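Local coordinates for protein alpha-fucosidase (Bifidobacterium bifidum, PDB 2EAB) that probably releases alpha-1,2-linked L-fucose from glycans by hydrolysis, this chain being the calcium-binding catalytic part of a longer, probably membrane-anchored, family 95 glycoside hydrolase, at residues S15-L20 and N161-K166; A329-V334 and Y378-T383; G561-P566 and T577-L582. One frame throughout, in Å; residues are numbered along the deposited sequence.

Interaction 1 of 3, residues S15-L20 and N161-K166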
loop_
_atom_site.group_PDB
_atom_site.type_symbol
_atom_site.label_atom_id
_atom_site.label_comp_id
_atom_site.label_asym_id
_atom_site.label_seq_id
_atom_site.Cartn_x
_atom_site.Cartn_y
_atom_site.Cartn_z
ATOM N N SER A 15 12.264 -27.700 0.798
ATOM C CA SER A 15 12.571 -27.644 2.229
ATOM C C SER A 15 12.985 -26.256 2.722
ATOM O O SER A 15 12.784 -25.926 3.892
ATOM C CB SER A 15 13.657 -28.661 2.588
ATOM O OG SER A 15 14.878 -28.338 1.944
ATOM N N LYS A 16 13.561 -25.455 1.829
ATOM C CA LYS A 16 14.053 -24.121 2.182
ATOM C C LYS A 16 13.071 -23.005 1.808
ATOM O O LYS A 16 13.354 -21.825 2.023
ATOM C CB LYS A 16 15.423 -23.861 1.537
ATOM C CG LYS A 16 16.469 -24.957 1.768
ATOM C CD LYS A 16 16.869 -25.072 3.235
ATOM C CE LYS A 16 17.872 -26.199 3.455
ATOM N NZ LYS A 16 17.273 -27.547 3.233
ATOM N N ASP A 17 11.923 -23.383 1.251
ATOM C CA ASP A 17 10.896 -22.418 0.856
ATOM C C ASP A 17 10.098 -21.934 2.064
ATOM O O ASP A 17 9.985 -22.640 3.070
ATOM C CB ASP A 17 9.947 -23.035 -0.180
ATOM C CG ASP A 17 10.608 -23.271 -1.529
ATOM O OD1 ASP A 17 11.765 -22.842 -1.739
ATOM O OD2 ASP A 17 9.949 -23.890 -2.392
ATOM N N ASP A 18 9.549 -20.724 1.954
ATOM C CA ASP A 18 8.701 -20.153 2.997
ATOM C C ASP A 18 7.254 -20.557 2.759
ATOM O O ASP A 18 6.697 -20.258 1.707
ATOM C CB ASP A 18 8.803 -18.625 2.994
ATOM C CG ASP A 18 10.226 -18.126 3.190
ATOM O OD1 ASP A 18 10.963 -18.675 4.039
ATOM O OD2 ASP A 18 10.603 -17.160 2.495
ATOM N N TRP A 19 6.653 -21.224 3.744
ATOM C CA TRP A 19 5.277 -21.700 3.641
ATOM C C TRP A 19 4.381 -21.169 4.745
ATOM O O TRP A 19 4.764 -21.139 5.913
ATOM C CB TRP A 19 5.239 -23.221 3.784
ATOM C CG TRP A 19 5.669 -24.037 2.621
ATOM C CD1 TRP A 19 6.356 -23.629 1.515
ATOM C CD2 TRP A 19 5.476 -25.445 2.478
ATOM N NE1 TRP A 19 6.579 -24.696 0.675
ATOM C CE2 TRP A 19 6.051 -25.825 1.247
ATOM C CE3 TRP A 19 4.856 -26.423 3.269
ATOM C CZ2 TRP A 19 6.031 -27.145 0.788
ATOM C CZ3 TRP A 19 4.836 -27.734 2.814
ATOM C CH2 TRP A 19 5.415 -28.081 1.583
ATOM N N LEU A 20 3.167 -20.780 4.364
ATOM C CA LEU A 20 2.034 -20.825 5.286
ATOM C C LEU A 20 1.396 -22.183 5.030
ATOM O O LEU A 20 1.201 -22.557 3.880
ATOM C CB LEU A 20 1.007 -19.736 4.982
ATOM C CG LEU A 20 1.299 -18.279 5.335
ATOM C CD1 LEU A 20 2.341 -17.686 4.431
ATOM C CD2 LEU A 20 0.019 -17.461 5.253
ATOM N N ASN A 161 3.076 -21.470 -0.826
ATOM C CA ASN A 161 4.515 -21.378 -0.965
ATOM C C ASN A 161 4.859 -19.967 -1.421
ATOM O O ASN A 161 4.729 -19.636 -2.602
ATOM C CB ASN A 161 5.021 -22.421 -1.965
ATOM C CG ASN A 161 6.532 -22.507 -2.005
ATOM O OD1 ASN A 161 7.235 -21.533 -1.732
ATOM N ND2 ASN A 161 7.042 -23.683 -2.358
ATOM N N LEU A 162 5.292 -19.143 -0.472
ATOM C CA LEU A 162 5.596 -17.744 -0.755
ATOM C C LEU A 162 6.803 -17.612 -1.672
ATOM O O LEU A 162 6.912 -16.650 -2.426
ATOM C CB LEU A 162 5.846 -16.956 0.536
ATOM C CG LEU A 162 4.797 -16.973 1.648
ATOM C CD1 LEU A 162 5.236 -16.038 2.765
ATOM C CD2 LEU A 162 3.418 -16.580 1.130
ATOM N N SER A 163 7.708 -18.586 -1.597
ATOM C CA SER A 163 8.946 -18.560 -2.377
ATOM C C SER A 163 8.723 -18.839 -3.859
ATOM O O SER A 163 9.393 -18.259 -4.719
ATOM C CB SER A 163 9.950 -19.563 -1.810
ATOM O OG SER A 163 10.208 -19.301 -0.444
ATOM N N LYS A 164 7.785 -19.737 -4.148
ATOM C CA LYS A 164 7.485 -20.136 -5.520
ATOM C C LYS A 164 6.208 -19.492 -6.065
ATOM O O LYS A 164 5.894 -19.632 -7.243
ATOM C CB LYS A 164 7.420 -21.664 -5.632
ATOM C CG LYS A 164 8.792 -22.331 -5.566
ATOM C CD LYS A 164 8.721 -23.846 -5.718
ATOM C CE LYS A 164 10.112 -24.451 -5.918
ATOM N NZ LYS A 164 11.066 -24.123 -4.813
ATOM N N GLY A 165 5.481 -18.783 -5.206
ATOM C CA GLY A 165 4.257 -18.099 -5.613
ATOM C C GLY A 165 3.161 -19.036 -6.080
ATOM O O GLY A 165 2.562 -18.825 -7.134
ATOM N N LYS A 166 2.892 -20.070 -5.293
ATOM C CA LYS A 166 1.829 -21.006 -5.627
ATOM C C LYS A 166 1.186 -21.587 -4.378
ATOM O O LYS A 166 1.807 -21.646 -3.313
ATOM C CB LYS A 166 2.351 -22.118 -6.546
ATOM C CG LYS A 166 3.344 -23.075 -5.899
ATOM C CD LYS A 166 4.127 -23.847 -6.953
ATOM C CE LYS A 166 4.829 -25.058 -6.362
ATOM N NZ LYS A 166 3.883 -26.198 -6.174
#
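The indole of W19 meets the side-chain amide of N161 at its edge: ND2 lies near the ring plane, 3.2 Å from NE1, with ring and amide planes 60° apart. As both atoms are donors, this approach is packing and not a hydrogen bond; elsewhere the indole stacks on H343. One N-H of ND2 goes to D17 OD2 at 2.9 Å in a nearly straight bond that lies in the amide plane, meeting the oxygen on its anti side, out of the carboxylate plane. The same oxygen accepts K164 NZ at 2.7 Å through its syn lone pair, a salt bridge reached by the bend of the lysine chain at its last torsion (chi4 57°). N161 OD1 turns back to accept K164 N, closing an Asx motif.

Two bonds tie the backbone of D18: its N donates to S163 OG (2.9 Å) and its O accepts L162 N (2.8 Å). Beyond them L20 CD1 packs on L162 CD2 at 3.6 Å. The antiparallel non-hydrogen-bonded pair W19-N161 places strand 19-22 outermost in the N-terminal domain's large antiparallel sheet, beside the hairpin of 156-161 and 166-173, whose turn holds a G1 beta bulge, G165 and K166 both facing N161.

Interaction 2 of 3, residues A329-V334 and Y378-T383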
loop_
_atom_site.group_PDB
_atom_site.type_symbol
_atom_site.label_atom_id
_atom_site.label_comp_id
_atom_site.label_asym_id
_atom_site.label_seq_id
_atom_site.Cartn_x
_atom_site.Cartn_y
_atom_site.Cartn_z
ATOM N N ALA A 329 12.358 -14.130 -8.784
ATOM C CA ALA A 329 13.298 -13.051 -9.093
ATOM C C ALA A 329 13.064 -11.844 -8.187
ATOM O O ALA A 329 14.023 -11.199 -7.749
ATOM C CB ALA A 329 13.201 -12.647 -10.551
ATOM N N ILE A 330 11.797 -11.545 -7.904
ATOM C CA ILE A 330 11.461 -10.456 -6.990
ATOM C C ILE A 330 11.485 -10.928 -5.537
ATOM O O ILE A 330 12.072 -10.277 -4.670
ATOM C CB ILE A 330 10.075 -9.841 -7.302
ATOM C CG1 ILE A 330 10.010 -9.358 -8.755
ATOM C CG2 ILE A 330 9.768 -8.698 -6.332
ATOM C CD1 ILE A 330 8.594 -9.176 -9.283
ATOM N N TYR A 331 10.841 -12.061 -5.269
ATOM C CA TYR A 331 10.687 -12.525 -3.896
ATOM C C TYR A 331 12.029 -12.784 -3.214
ATOM O O TYR A 331 12.206 -12.451 -2.049
ATOM C CB TYR A 331 9.800 -13.772 -3.829
ATOM C CG TYR A 331 9.536 -14.226 -2.414
ATOM C CD1 TYR A 331 8.490 -13.679 -1.664
ATOM C CD2 TYR A 331 10.352 -15.184 -1.810
ATOM C CE1 TYR A 331 8.260 -14.079 -0.359
ATOM C CE2 TYR A 331 10.128 -15.594 -0.506
ATOM C CZ TYR A 331 9.078 -15.042 0.216
ATOM O OH TYR A 331 8.838 -15.428 1.514
ATOM N N ASP A 332 12.967 -13.385 -3.943
ATOM C CA ASP A 332 14.231 -13.791 -3.331
ATOM C C ASP A 332 15.262 -12.665 -3.177
ATOM O O ASP A 332 16.373 -12.910 -2.704
ATOM C CB ASP A 332 14.821 -15.013 -4.052
ATOM C CG ASP A 332 14.068 -16.300 -3.735
ATOM O OD1 ASP A 332 13.474 -16.402 -2.638
ATOM O OD2 ASP A 332 14.088 -17.221 -4.582
ATOM N N ARG A 333 14.889 -11.433 -3.531
ATOM C CA ARG A 333 15.799 -10.289 -3.385
ATOM C C ARG A 333 16.142 -9.996 -1.929
ATOM O O ARG A 333 17.230 -9.496 -1.637
ATOM C CB ARG A 333 15.200 -9.035 -4.015
ATOM C CG ARG A 333 15.113 -9.076 -5.521
ATOM C CD ARG A 333 14.340 -7.884 -6.015
ATOM N NE ARG A 333 14.191 -7.881 -7.465
ATOM C CZ ARG A 333 13.525 -6.952 -8.142
ATOM N NH1 ARG A 333 12.944 -5.942 -7.507
ATOM N NH2 ARG A 333 13.439 -7.028 -9.464
ATOM N N VAL A 334 15.210 -10.297 -1.029
ATOM C CA VAL A 334 15.378 -10.033 0.388
ATOM C C VAL A 334 15.409 -11.349 1.150
ATOM O O VAL A 334 14.569 -12.223 0.935
ATOM C CB VAL A 334 14.244 -9.118 0.939
ATOM C CG1 VAL A 334 14.323 -8.992 2.459
ATOM C CG2 VAL A 334 14.309 -7.742 0.295
ATOM N N TYR A 378 5.299 -12.042 4.020
ATOM C CA TYR A 378 3.967 -12.037 3.416
ATOM C C TYR A 378 3.641 -10.681 2.809
ATOM O O TYR A 378 2.995 -10.616 1.766
ATOM C CB TYR A 378 2.920 -12.376 4.469
ATOM C CG TYR A 378 1.602 -12.975 4.003
ATOM C CD1 TYR A 378 1.519 -13.854 2.916
ATOM C CD2 TYR A 378 0.444 -12.713 4.723
ATOM C CE1 TYR A 378 0.287 -14.429 2.553
ATOM C CE2 TYR A 378 -0.772 -13.278 4.378
ATOM C CZ TYR A 378 -0.844 -14.136 3.303
ATOM O OH TYR A 378 -2.054 -14.711 2.988
ATOM N N GLY A 379 4.077 -9.600 3.454
ATOM C CA GLY A 379 3.851 -8.260 2.927
ATOM C C GLY A 379 4.531 -8.072 1.587
ATOM O O GLY A 379 4.008 -7.391 0.708
ATOM N N ARG A 380 5.708 -8.671 1.433
ATOM C CA ARG A 380 6.397 -8.644 0.153
ATOM C C ARG A 380 5.644 -9.503 -0.860
ATOM O O ARG A 380 5.351 -9.052 -1.964
ATOM C CB ARG A 380 7.852 -9.097 0.305
ATOM C CG ARG A 380 8.680 -8.169 1.193
ATOM C CD ARG A 380 10.168 -8.481 1.165
ATOM N NE ARG A 380 10.785 -8.134 -0.111
ATOM C CZ ARG A 380 11.090 -9.009 -1.065
ATOM N NH1 ARG A 380 10.838 -10.306 -0.908
ATOM N NH2 ARG A 380 11.663 -8.586 -2.178
ATOM N N TYR A 381 5.314 -10.731 -0.465
ATOM C CA TYR A 381 4.534 -11.641 -1.296
ATOM C C TYR A 381 3.255 -10.983 -1.827
ATOM O O TYR A 381 2.944 -11.078 -3.015
ATOM C CB TYR A 381 4.194 -12.912 -0.502
ATOM C CG TYR A 381 3.235 -13.810 -1.233
ATOM C CD1 TYR A 381 3.693 -14.734 -2.164
ATOM C CD2 TYR A 381 1.859 -13.709 -1.023
ATOM C CE1 TYR A 381 2.806 -15.548 -2.857
ATOM C CE2 TYR A 381 0.965 -14.512 -1.712
ATOM C CZ TYR A 381 1.445 -15.428 -2.625
ATOM O OH TYR A 381 0.561 -16.221 -3.312
ATOM N N LEU A 382 2.527 -10.313 -0.936
ATOM C CA LEU A 382 1.231 -9.729 -1.277
ATOM C C LEU A 382 1.372 -8.563 -2.243
ATOM O O LEU A 382 0.448 -8.288 -3.013
ATOM C CB LEU A 382 0.460 -9.311 -0.023
ATOM C CG LEU A 382 -0.051 -10.460 0.854
ATOM C CD1 LEU A 382 -0.547 -9.905 2.176
ATOM C CD2 LEU A 382 -1.147 -11.280 0.154
ATOM N N THR A 383 2.525 -7.888 -2.208
ATOM C CA THR A 383 2.822 -6.853 -3.195
ATOM C C THR A 383 2.963 -7.481 -4.583
ATOM O O THR A 383 2.366 -7.010 -5.551
ATOM C CB THR A 383 4.112 -6.070 -2.855
ATOM O OG1 THR A 383 4.039 -5.546 -1.525
ATOM C CG2 THR A 383 4.304 -4.913 -3.820
#
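R380 reaches from helix 365-386 to the end of helix 316-331 and gives two hydrogen bonds to successive carbonyls there. NH1 donates to Y331 O at 2.8 Å, while NH2 donates to I330 O at 3.0 Å in the straighter bond of the two (166° against 143°). I330 O lies almost in the guanidinium plane; Y331 O is tilted somewhat out of it. The chain of R380 bends at chi3 (70°), which turns NE out of the extended line of the side chain. I330 O also accepts the backbone N of R333 from the opposite face of its carbonyl plane, so this oxygen is held between a side-chain donor and a turn donor. NE of R380 donates to A435 O, outside the two segments, which probably restricts its rotation further. The positive charge beside carbonyls at a helix C-terminus is probably favourable, since these carry the negative end of the helix dipole.

Packing adds to these bonds. V334 CG2 rests over one face of the guanidinium, offset toward its rim, 3.6 Å from R380 NE. R333 CB comes within 4.0 Å of R380 NH2, but its guanidinium instead makes a salt bridge with E439. The Y331 ring packs its CE1 against Y381 CB at 4.2 Å; R380 CZ lies too far from the ring centre for more than a faint cation-pi attraction. The hydroxyls of the two tyrosines have outside partners, D18 OD2 for Y331 and P53 O for Y381.

Residues Y331 to V334 make a type I turn that starts at the last helical residue and leads into strand 335-337. An arginine side chain bonded to carbonyls at a helix C-terminus thus joins helices 316-331 and 365-386, both in the family 95 catalytic range.

Interaction 3 of 3, residues G561-P566 and T577-L582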
loop_
_atom_site.group_PDB
_atom_site.type_symbol
_atom_site.label_atom_id
_atom_site.label_comp_id
_atom_site.label_asym_id
_atom_site.label_seq_id
_atom_site.Cartn_x
_atom_site.Cartn_y
_atom_site.Cartn_z
ATOM N N GLY A 561 -5.404 26.944 5.147
ATOM C CA GLY A 561 -6.788 27.380 5.319
ATOM C C GLY A 561 -7.627 26.320 6.002
ATOM O O GLY A 561 -7.108 25.492 6.759
ATOM N N VAL A 562 -8.929 26.333 5.729
ATOM C CA VAL A 562 -9.850 25.475 6.467
ATOM C C VAL A 562 -9.435 24.001 6.394
ATOM O O VAL A 562 -9.193 23.459 5.311
ATOM C CB VAL A 562 -11.323 25.736 6.077
ATOM C CG1 VAL A 562 -11.591 25.367 4.638
ATOM C CG2 VAL A 562 -12.260 25.015 7.021
ATOM N N ALA A 563 -9.330 23.376 7.560
ATOM C CA ALA A 563 -8.826 22.009 7.637
ATOM C C ALA A 563 -9.342 21.270 8.850
ATOM O O ALA A 563 -9.596 21.871 9.903
ATOM C CB ALA A 563 -7.302 22.005 7.635
ATOM N N TYR A 564 -9.467 19.954 8.685
ATOM C CA TYR A 564 -9.817 19.025 9.746
ATOM C C TYR A 564 -8.622 18.131 10.014
ATOM O O TYR A 564 -7.938 17.706 9.079
ATOM C CB TYR A 564 -11.003 18.173 9.297
ATOM C CG TYR A 564 -11.551 17.217 10.330
ATOM C CD1 TYR A 564 -11.887 17.657 11.610
ATOM C CD2 TYR A 564 -11.764 15.875 10.019
ATOM C CE1 TYR A 564 -12.403 16.784 12.556
ATOM C CE2 TYR A 564 -12.289 14.995 10.959
ATOM C CZ TYR A 564 -12.604 15.457 12.224
ATOM O OH TYR A 564 -13.124 14.586 13.152
ATOM N N SER A 565 -8.357 17.857 11.287
ATOM C CA SER A 565 -7.326 16.895 11.642
ATOM C C SER A 565 -8.018 15.567 11.931
ATOM O O SER A 565 -8.629 15.417 12.989
ATOM C CB SER A 565 -6.553 17.368 12.872
ATOM O OG SER A 565 -5.362 16.613 13.024
ATOM N N PRO A 566 -7.962 14.602 10.986
ATOM C CA PRO A 566 -8.700 13.360 11.236
ATOM C C PRO A 566 -8.231 12.663 12.522
ATOM O O PRO A 566 -7.025 12.584 12.753
ATOM C CB PRO A 566 -8.376 12.512 9.997
ATOM C CG PRO A 566 -8.076 13.516 8.933
ATOM C CD PRO A 566 -7.307 14.586 9.665
ATOM N N THR A 577 -1.392 20.907 11.788
ATOM C CA THR A 577 -0.080 20.296 11.635
ATOM C C THR A 577 -0.092 19.184 10.587
ATOM O O THR A 577 0.869 19.037 9.826
ATOM C CB THR A 577 0.406 19.783 12.983
ATOM O OG1 THR A 577 0.414 20.888 13.892
ATOM C CG2 THR A 577 1.807 19.176 12.891
ATOM N N TYR A 578 -1.185 18.422 10.544
ATOM C CA TYR A 578 -1.396 17.383 9.542
ATOM C C TYR A 578 -1.183 17.932 8.119
ATOM O O TYR A 578 -0.289 17.482 7.386
ATOM C CB TYR A 578 -2.798 16.782 9.754
ATOM C CG TYR A 578 -3.441 16.157 8.541
ATOM C CD1 TYR A 578 -2.907 15.020 7.938
ATOM C CD2 TYR A 578 -4.613 16.694 8.011
ATOM C CE1 TYR A 578 -3.509 14.454 6.810
ATOM C CE2 TYR A 578 -5.220 16.140 6.896
ATOM C CZ TYR A 578 -4.671 15.024 6.302
ATOM O OH TYR A 578 -5.291 14.516 5.180
ATOM N N GLU A 579 -1.960 18.944 7.745
ATOM C CA GLU A 579 -1.867 19.467 6.381
ATOM C C GLU A 579 -0.577 20.231 6.121
ATOM O O GLU A 579 0.021 20.092 5.054
ATOM C CB GLU A 579 -3.077 20.330 6.023
ATOM C CG GLU A 579 -4.370 19.537 5.906
ATOM C CD GLU A 579 -5.430 20.202 5.040
ATOM O OE1 GLU A 579 -5.260 21.372 4.638
ATOM O OE2 GLU A 579 -6.459 19.547 4.766
ATOM N N SER A 580 -0.142 21.034 7.088
ATOM C CA SER A 580 1.099 21.784 6.910
ATOM C C SER A 580 2.315 20.879 6.798
ATOM O O SER A 580 3.221 21.169 6.016
ATOM C CB SER A 580 1.291 22.824 8.009
ATOM O OG SER A 580 0.323 23.845 7.865
ATOM N N SER A 581 2.330 19.782 7.551
ATOM C CA SER A 581 3.438 18.830 7.452
ATOM C C SER A 581 3.490 18.206 6.067
ATOM O O SER A 581 4.572 18.032 5.493
ATOM C CB SER A 581 3.327 17.738 8.514
ATOM O OG SER A 581 3.476 18.287 9.811
ATOM N N LEU A 582 2.316 17.881 5.532
ATOM C CA LEU A 582 2.230 17.287 4.205
ATOM C C LEU A 582 2.621 18.275 3.109
ATOM O O LEU A 582 3.346 17.920 2.173
ATOM C CB LEU A 582 0.831 16.729 3.945
ATOM C CG LEU A 582 0.493 15.463 4.734
ATOM C CD1 LEU A 582 -0.952 15.079 4.501
ATOM C CD2 LEU A 582 1.422 14.308 4.379
HETATM O O HOH W 1 -8.291 21.496 3.719
HETATM O O HOH W 2 -8.987 18.966 5.989
HETATM O O HOH W 3 -3.099 18.240 12.655
#
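Apolar contact between the two segments centres on P566 and Y578. CD of the proline lies over one face of the tyrosine ring, displaced toward the rim, in a CH-pi contact 4.1 Å from the ring centroid and 25° off its normal. The two side chains cross at about a right angle. Y578 CG is anti to the backbone N (chi1 155°), which directs CG, and with it the ring, toward P566 and toward Y564 O, 3.6 Å from CD2 of Y578. A563 adds van der Waals contact of a methyl with a carboxylate, its CB touching CD of E579 at 3.7 Å.

No direct hydrogen bond joins the segments; water does so instead. Water 3 donates to S565 OG, which is also hydrogen-bonded to E652 OE2, and accepts from Y578 N (2.9 Å), linking the strand to the first turn of the helix. Water 2 accepts from Y564 N and donates to E579 OE2 at 2.9 Å. Water 1 lies 2.7 Å from V562 O and 2.9 Å from E579 OE2, bridging the same carboxylate oxygen to the strand. The other oxygen, OE1, is hydrogen-bonded to T560 OG1, so the buried carboxylate has polar partners at both oxygens.

The hydroxyl of Y578 is hydrogen-bonded to N422. An alanine in place of this tyrosine would probably leave P566 CD without its aromatic face and N422 without its hydroxyl partner, opening a gap beside the strand.

The strand axis of 562-565 and the helix axis of 577-582 approach to 8.3 Å at 107°, nearly perpendicular. Strand 558-565 is the middle of a small three-stranded antiparallel sheet, paired with 572-574, after which the chain enters helix 577-596. On the side of V562, helix 103-113 packs against the strand; Y564 touches helix 499-502, and L582 faces helix 507-520.

From the N terminus, the chain first closes at interaction 1, where strand 19-22 and the preceding loop meet the turn 161-166 after 140 intervening residues. Interaction 2 then closes a shorter loop between helices 316-331 and 365-386, and interaction 3 the shortest, 10 residues between strand and helix. The three follow in series, with no nesting or crossing. Interactions 1 and 2 touch: D18 OD2 lies 2.7 Å from Y331 OH, a probable hydrogen bond, and L162 packs on Y381, so the N-terminal sheet is tied to helices 316-331 and 365-386. Interaction 3, with its centre about 35 Å from that of interaction 2, lies across the chain's centre.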